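Local coordinates for protein hypothetical aspartyl-tRNA synthetase (Sulfolobus tokodaii, PDB 1WYD) that probably attaches L-aspartate to both tRNA(Asp) and tRNA(Asn), activating the amino acid with ATP and magnesium before transferring it to the tRNA acceptor end, at residues 218-223 / 413-418; 222-227 / 399-404. All blocks are in the same frame, centred on the assembly; numbering follows the deposited sequence.

Contact 1: residues 218-223 / 413-418; sequences FHLAEF and SVKEIV. With SO4 (sulfate ion), chain G.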
loop_
_atom_site.group_PDB
_atom_site.type_symbol
_atom_site.label_atom_id
_atom_site.label_comp_id
_atom_site.label_asym_id
_atom_site.label_seq_id
_atom_site.Cartn_x
_atom_site.Cartn_y
_atom_site.Cartn_z
ATOM N N PHE B 218 -15.081 3.060 -16.135
ATOM C CA PHE B 218 -14.618 2.865 -14.771
ATOM C C PHE B 218 -15.021 1.572 -14.143
ATOM O O PHE B 218 -15.593 1.553 -13.056
ATOM C CB PHE B 218 -15.045 4.039 -13.907
ATOM C CG PHE B 218 -14.244 5.238 -14.174
ATOM C CD1 PHE B 218 -14.650 6.143 -15.147
ATOM C CD2 PHE B 218 -13.022 5.421 -13.522
ATOM C CE1 PHE B 218 -13.890 7.243 -15.439
ATOM C CE2 PHE B 218 -12.240 6.522 -13.810
ATOM C CZ PHE B 218 -12.677 7.437 -14.784
ATOM N N HIS B 219 -14.704 0.475 -14.821
ATOM C CA HIS B 219 -15.009 -0.811 -14.275
ATOM C C HIS B 219 -13.908 -1.825 -14.542
ATOM O O HIS B 219 -14.199 -2.931 -15.017
ATOM C CB HIS B 219 -16.304 -1.310 -14.869
ATOM C CG HIS B 219 -17.509 -0.894 -14.105
ATOM N ND1 HIS B 219 -18.032 0.380 -14.185
ATOM C CD2 HIS B 219 -18.297 -1.579 -13.244
ATOM C CE1 HIS B 219 -19.080 0.469 -13.383
ATOM N NE2 HIS B 219 -19.274 -0.710 -12.816
ATOM N N LEU B 220 -12.670 -1.466 -14.209
ATOM C CA LEU B 220 -11.546 -2.419 -14.251
ATOM C C LEU B 220 -11.782 -3.661 -13.364
ATOM O O LEU B 220 -12.522 -3.579 -12.400
ATOM C CB LEU B 220 -10.213 -1.719 -13.918
ATOM C CG LEU B 220 -9.829 -0.486 -14.765
ATOM C CD1 LEU B 220 -8.457 0.025 -14.383
ATOM C CD2 LEU B 220 -9.890 -0.764 -16.288
ATOM N N ALA B 221 -11.210 -4.818 -13.729
ATOM C CA ALA B 221 -11.399 -6.019 -12.939
ATOM C C ALA B 221 -10.463 -6.048 -11.730
ATOM O O ALA B 221 -10.785 -6.634 -10.680
ATOM C CB ALA B 221 -11.159 -7.315 -13.829
ATOM N N GLU B 222 -9.291 -5.445 -11.912
ATOM C CA GLU B 222 -8.367 -5.124 -10.822
ATOM C C GLU B 222 -8.339 -3.609 -10.483
ATOM O O GLU B 222 -8.279 -2.764 -11.360
ATOM C CB GLU B 222 -6.975 -5.534 -11.204
ATOM C CG GLU B 222 -6.012 -5.567 -10.025
ATOM C CD GLU B 222 -4.660 -6.048 -10.492
ATOM O OE1 GLU B 222 -4.505 -7.283 -10.699
ATOM O OE2 GLU B 222 -3.797 -5.173 -10.718
ATOM N N PHE B 223 -8.305 -3.289 -9.197
ATOM C CA PHE B 223 -8.425 -1.900 -8.780
ATOM C C PHE B 223 -7.895 -1.699 -7.367
ATOM O O PHE B 223 -8.015 -2.587 -6.536
ATOM C CB PHE B 223 -9.878 -1.407 -8.898
ATOM C CG PHE B 223 -10.911 -2.306 -8.244
ATOM C CD1 PHE B 223 -11.307 -2.107 -6.910
ATOM C CD2 PHE B 223 -11.552 -3.319 -8.989
ATOM C CE1 PHE B 223 -12.284 -2.924 -6.313
ATOM C CE2 PHE B 223 -12.533 -4.161 -8.390
ATOM C CZ PHE B 223 -12.892 -3.960 -7.063
ATOM N N SER B 413 -11.188 8.704 -18.346
ATOM C CA SER B 413 -11.077 7.255 -18.587
ATOM C C SER B 413 -10.143 6.590 -17.586
ATOM O O SER B 413 -8.993 7.002 -17.399
ATOM C CB SER B 413 -10.644 6.950 -20.014
ATOM O OG SER B 413 -10.510 5.544 -20.232
ATOM N N VAL B 414 -10.661 5.562 -16.935
ATOM C CA VAL B 414 -9.886 4.753 -15.999
ATOM C C VAL B 414 -8.714 4.017 -16.662
ATOM O O VAL B 414 -7.737 3.694 -16.007
ATOM C CB VAL B 414 -10.798 3.763 -15.295
ATOM C CG1 VAL B 414 -11.068 2.527 -16.185
ATOM C CG2 VAL B 414 -10.231 3.397 -13.960
ATOM N N LYS B 415 -8.797 3.778 -17.963
ATOM C CA LYS B 415 -7.703 3.080 -18.644
ATOM C C LYS B 415 -6.661 4.093 -19.006
ATOM O O LYS B 415 -5.575 3.758 -19.427
ATOM C CB LYS B 415 -8.190 2.379 -19.911
ATOM C CG LYS B 415 -9.397 1.481 -19.712
ATOM C CD LYS B 415 -10.291 1.534 -20.970
ATOM C CE LYS B 415 -9.682 0.724 -22.096
ATOM N NZ LYS B 415 -10.667 0.577 -23.197
ATOM N N GLU B 416 -7.024 5.352 -18.879
ATOM C CA GLU B 416 -6.053 6.406 -19.026
ATOM C C GLU B 416 -5.384 6.781 -17.687
ATOM O O GLU B 416 -4.393 7.506 -17.675
ATOM C CB GLU B 416 -6.710 7.600 -19.669
ATOM C CG GLU B 416 -7.465 7.278 -20.923
ATOM C CD GLU B 416 -7.129 8.235 -22.030
ATOM O OE1 GLU B 416 -6.882 9.452 -21.739
ATOM O OE2 GLU B 416 -7.126 7.767 -23.192
ATOM N N ILE B 417 -5.909 6.290 -16.569
ATOM C CA ILE B 417 -5.308 6.586 -15.267
ATOM C C ILE B 417 -4.427 5.419 -14.794
ATOM O O ILE B 417 -3.286 5.615 -14.340
ATOM C CB ILE B 417 -6.419 6.974 -14.238
ATOM C CG1 ILE B 417 -6.937 8.396 -14.534
ATOM C CG2 ILE B 417 -5.913 6.896 -12.800
ATOM C CD1 ILE B 417 -8.396 8.709 -14.136
ATOM N N VAL B 418 -4.941 4.196 -14.955
ATOM C CA VAL B 418 -4.232 3.040 -14.450
ATOM C C VAL B 418 -3.182 2.644 -15.495
ATOM O O VAL B 418 -3.526 2.320 -16.642
ATOM C CB VAL B 418 -5.202 1.902 -14.095
ATOM C CG1 VAL B 418 -4.469 0.626 -13.735
ATOM C CG2 VAL B 418 -6.135 2.337 -12.996
HETATM S S SO4 G . -13.412 3.689 -19.390
HETATM O O1 SO4 G . -14.128 4.617 -20.262
HETATM O O2 SO4 G . -13.990 2.337 -19.545
HETATM O O3 SO4 G . -13.556 4.154 -18.000
HETATM O O4 SO4 G . -11.999 3.679 -19.778
#
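Phe-218, Leu-220 and Val-414 carry this contact, with Val-414 wedged between the other two. The Phe-218 ring lies over the start of the 413-418 turn. Its CD2 meets Val-414 CB at 3.3 Å, and the backbone N of Val-414 sits 3.5 Å above one ring face, displaced toward the rim. The side chains of Phe-218 and Val-414 slide past each other in opposite directions; chi1 of -74° sets Phe-218 CG beside the backbone N. Ile-417 CD1 approaches the ring edge, near its plane. Leu-220 reaches Val-414 tip to tip, and the packing is tight there, CD2 to Val-414 CG1 at 3.5 Å. The other leucine branch, CD1, meets Val-418 CG2 at 3.6 Å. Strands 201-209 and 222-231 of the catalytic sheet, with the loop between them, correspond to class II motif 2, and residues 218-221 end that loop. Residues 413-418 belong to the loop after helix 401-409 and begin with a type I turn from Ser-413 to Glu-416. A sulfate, probably from the crystallisation liquor, bridges the two segments: Phe-218 N donates to its O3 at 2.6 Å, and Val-414 N makes a weak, longer bond of 3.4 Å to the same O3. The Glu-416 carboxylate forms a salt bridge with Arg-117, and Arg-121 bonds to the carbonyl of Lys-415.

Contact 2: residues 222-227 / 399-404; sequences EFISMD and MGLARL
Met-226 places CG beside its backbone N (chi1 -46°); chi2 of 167° carries SD out over the junction where strand 394-400 becomes helix 401-409, and the bend at chi3 (78°) turns CE toward Leu-404 CD2 and Met-399 CE. Its SD meets Leu-401 CA at 3.7 Å, and Leu-401 CD1, Met-399 CG and Leu-404 CD2 are also in contact with the sulfur. The Leu-404 side chain crosses that of Met-226 at about a right angle. Ile-224 and Leu-401 lie side by side, pointing the same way, with Ile-224 CG2 3.8 Å from Leu-401 CD2. Beneath the side chains the backbones pair antiparallel. Met-226 and Met-399 form a hydrogen-bonded pair: Met-226 N donates to Met-399 O at 2.8 Å, and Met-399 N returns a bond to Met-226 O at 2.9 Å. Ser-225 and Gly-400 form the next, non-hydrogen-bonded pair. One further backbone bond reaches the first helical residue: Leu-401 N donates to Ile-224 O at 3.1 Å. Gly-400 is the N-cap residue, and its own carbonyl accepts from Leu-404 N. This strand-to-helix passage is the class II motif 3 region, and residues 400-403 are predicted to bind ATP. Helix 128-150 covers the Met-226 and Leu-401 side chains through Leu-141. A water donates to Ile-224 O at 2.8 Å and accepts from Ala-402 N. The carbonyl of Ile-224 thus serves two first-turn amides of the helix, one directly and one through water, an arrangement that ties the helix start to the strand and is consistent with a role in positioning the predicted ATP-binding residues.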
loop_
_atom_site.group_PDB
_atom_site.type_symbol
_atom_site.label_atom_id
_atom_site.label_comp_id
_atom_site.label_asym_id
_atom_site.label_seq_id
_atom_site.Cartn_x
_atom_site.Cartn_y
_atom_site.Cartn_z
ATOM N N GLU B 222 -9.291 -5.445 -11.912
ATOM C CA GLU B 222 -8.367 -5.124 -10.822
ATOM C C GLU B 222 -8.339 -3.609 -10.483
ATOM O O GLU B 222 -8.279 -2.764 -11.360
ATOM C CB GLU B 222 -6.975 -5.534 -11.204
ATOM C CG GLU B 222 -6.012 -5.567 -10.025
ATOM C CD GLU B 222 -4.660 -6.048 -10.492
ATOM O OE1 GLU B 222 -4.505 -7.283 -10.699
ATOM O OE2 GLU B 222 -3.797 -5.173 -10.718
ATOM N N PHE B 223 -8.305 -3.289 -9.197
ATOM C CA PHE B 223 -8.425 -1.900 -8.780
ATOM C C PHE B 223 -7.895 -1.699 -7.367
ATOM O O PHE B 223 -8.015 -2.587 -6.536
ATOM C CB PHE B 223 -9.878 -1.407 -8.898
ATOM C CG PHE B 223 -10.911 -2.306 -8.244
ATOM C CD1 PHE B 223 -11.307 -2.107 -6.910
ATOM C CD2 PHE B 223 -11.552 -3.319 -8.989
ATOM C CE1 PHE B 223 -12.284 -2.924 -6.313
ATOM C CE2 PHE B 223 -12.533 -4.161 -8.390
ATOM C CZ PHE B 223 -12.892 -3.960 -7.063
ATOM N N ILE B 224 -7.330 -0.526 -7.111
ATOM C CA ILE B 224 -6.847 -0.167 -5.783
ATOM C C ILE B 224 -7.924 0.499 -4.955
ATOM O O ILE B 224 -8.554 1.452 -5.386
ATOM C CB ILE B 224 -5.631 0.788 -5.917
ATOM C CG1 ILE B 224 -4.581 0.144 -6.852
ATOM C CG2 ILE B 224 -5.089 1.190 -4.554
ATOM C CD1 ILE B 224 -3.958 -1.087 -6.314
ATOM N N SER B 225 -8.130 -0.024 -3.757
ATOM C CA SER B 225 -9.170 0.410 -2.871
ATOM C C SER B 225 -8.476 1.054 -1.652
ATOM O O SER B 225 -7.455 0.549 -1.159
ATOM C CB SER B 225 -10.031 -0.811 -2.522
ATOM O OG SER B 225 -10.991 -0.593 -1.481
ATOM N N MET B 226 -9.030 2.196 -1.218
ATOM C CA MET B 226 -8.528 2.991 -0.102
ATOM C C MET B 226 -9.576 2.921 1.006
ATOM O O MET B 226 -10.614 3.604 0.944
ATOM C CB MET B 226 -8.309 4.445 -0.533
ATOM C CG MET B 226 -7.571 4.624 -1.889
ATOM S SD MET B 226 -7.639 6.285 -2.568
ATOM C CE MET B 226 -6.420 7.138 -1.575
ATOM N N ASP B 227 -9.271 2.133 2.033
ATOM C CA ASP B 227 -10.248 1.706 3.048
ATOM C C ASP B 227 -9.911 2.177 4.427
ATOM O O ASP B 227 -8.722 2.206 4.828
ATOM C CB ASP B 227 -10.362 0.176 3.095
ATOM C CG ASP B 227 -11.194 -0.357 1.973
ATOM O OD1 ASP B 227 -12.453 -0.367 2.090
ATOM O OD2 ASP B 227 -10.689 -0.760 0.921
ATOM N N MET B 399 -12.869 4.034 -0.799
ATOM C CA MET B 399 -12.752 4.923 -1.929
ATOM C C MET B 399 -11.880 4.257 -3.002
ATOM O O MET B 399 -10.833 3.692 -2.695
ATOM C CB MET B 399 -12.088 6.193 -1.469
ATOM C CG MET B 399 -11.447 7.041 -2.549
ATOM S SD MET B 399 -11.365 8.849 -1.898
ATOM C CE MET B 399 -10.098 8.740 -0.779
ATOM N N GLY B 400 -12.283 4.409 -4.263
ATOM C CA GLY B 400 -11.507 3.895 -5.350
ATOM C C GLY B 400 -10.451 4.875 -5.735
ATOM O O GLY B 400 -10.776 5.994 -6.090
ATOM N N LEU B 401 -9.185 4.452 -5.702
ATOM C CA LEU B 401 -8.125 5.312 -6.110
ATOM C C LEU B 401 -8.331 5.888 -7.515
ATOM O O LEU B 401 -8.354 7.116 -7.704
ATOM C CB LEU B 401 -6.767 4.646 -5.927
ATOM C CG LEU B 401 -5.495 5.407 -6.326
ATOM C CD1 LEU B 401 -5.399 6.837 -5.619
ATOM C CD2 LEU B 401 -4.247 4.579 -6.037
ATOM N N ALA B 402 -8.536 5.054 -8.502
ATOM C CA ALA B 402 -8.559 5.603 -9.834
ATOM C C ALA B 402 -9.800 6.474 -10.105
ATOM O O ALA B 402 -9.728 7.395 -10.929
ATOM C CB ALA B 402 -8.410 4.529 -10.857
ATOM N N ARG B 403 -10.916 6.178 -9.426
ATOM C CA ARG B 403 -12.066 7.036 -9.519
ATOM C C ARG B 403 -11.725 8.394 -8.888
ATOM O O ARG B 403 -12.042 9.426 -9.463
ATOM C CB ARG B 403 -13.263 6.415 -8.821
ATOM C CG ARG B 403 -14.217 5.782 -9.742
ATOM C CD ARG B 403 -14.744 4.529 -9.161
ATOM N NE ARG B 403 -15.512 3.741 -10.115
ATOM C CZ ARG B 403 -16.829 3.802 -10.193
ATOM N NH1 ARG B 403 -17.508 4.641 -9.397
ATOM N NH2 ARG B 403 -17.474 3.054 -11.067
ATOM N N LEU B 404 -11.049 8.387 -7.734
ATOM C CA LEU B 404 -10.607 9.629 -7.064
ATOM C C LEU B 404 -9.684 10.362 -8.001
ATOM O O LEU B 404 -9.656 11.574 -8.025
ATOM C CB LEU B 404 -9.871 9.343 -5.749
ATOM C CG LEU B 404 -8.969 10.430 -5.140
ATOM C CD1 LEU B 404 -9.789 11.698 -4.609
ATOM C CD2 LEU B 404 -8.070 9.836 -4.045
HETATM O O HOH W 1 -8.749 1.943 -8.157
#

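In the fold
The contacts have overlapping first segments, sharing Glu-222 and Phe-223, and centres about 9 Å apart. Contact 1 uses the approach to strand 222-231; contact 2 uses the strand itself, paired with its neighbour 394-400 in the catalytic sheet. Their second partners follow one another as strand 394-400, helix 401-409 and the loop holding 413-418. Helix 401-409 joins the two: Ala-402 packs against Val-414 and Val-418, and Arg-403 probably bonds to the carbonyl of Phe-218. Contact 2 holds predicted ATP-binding residues 400-403 and contact 1 lies beside them; a buffer molecule, probably from crystallisation, bonds to Leu-220 N and Arg-403. Glu-222 hydrogen-bonds to Lys-160 and Ile-161 of the second subunit, at the dimer interface.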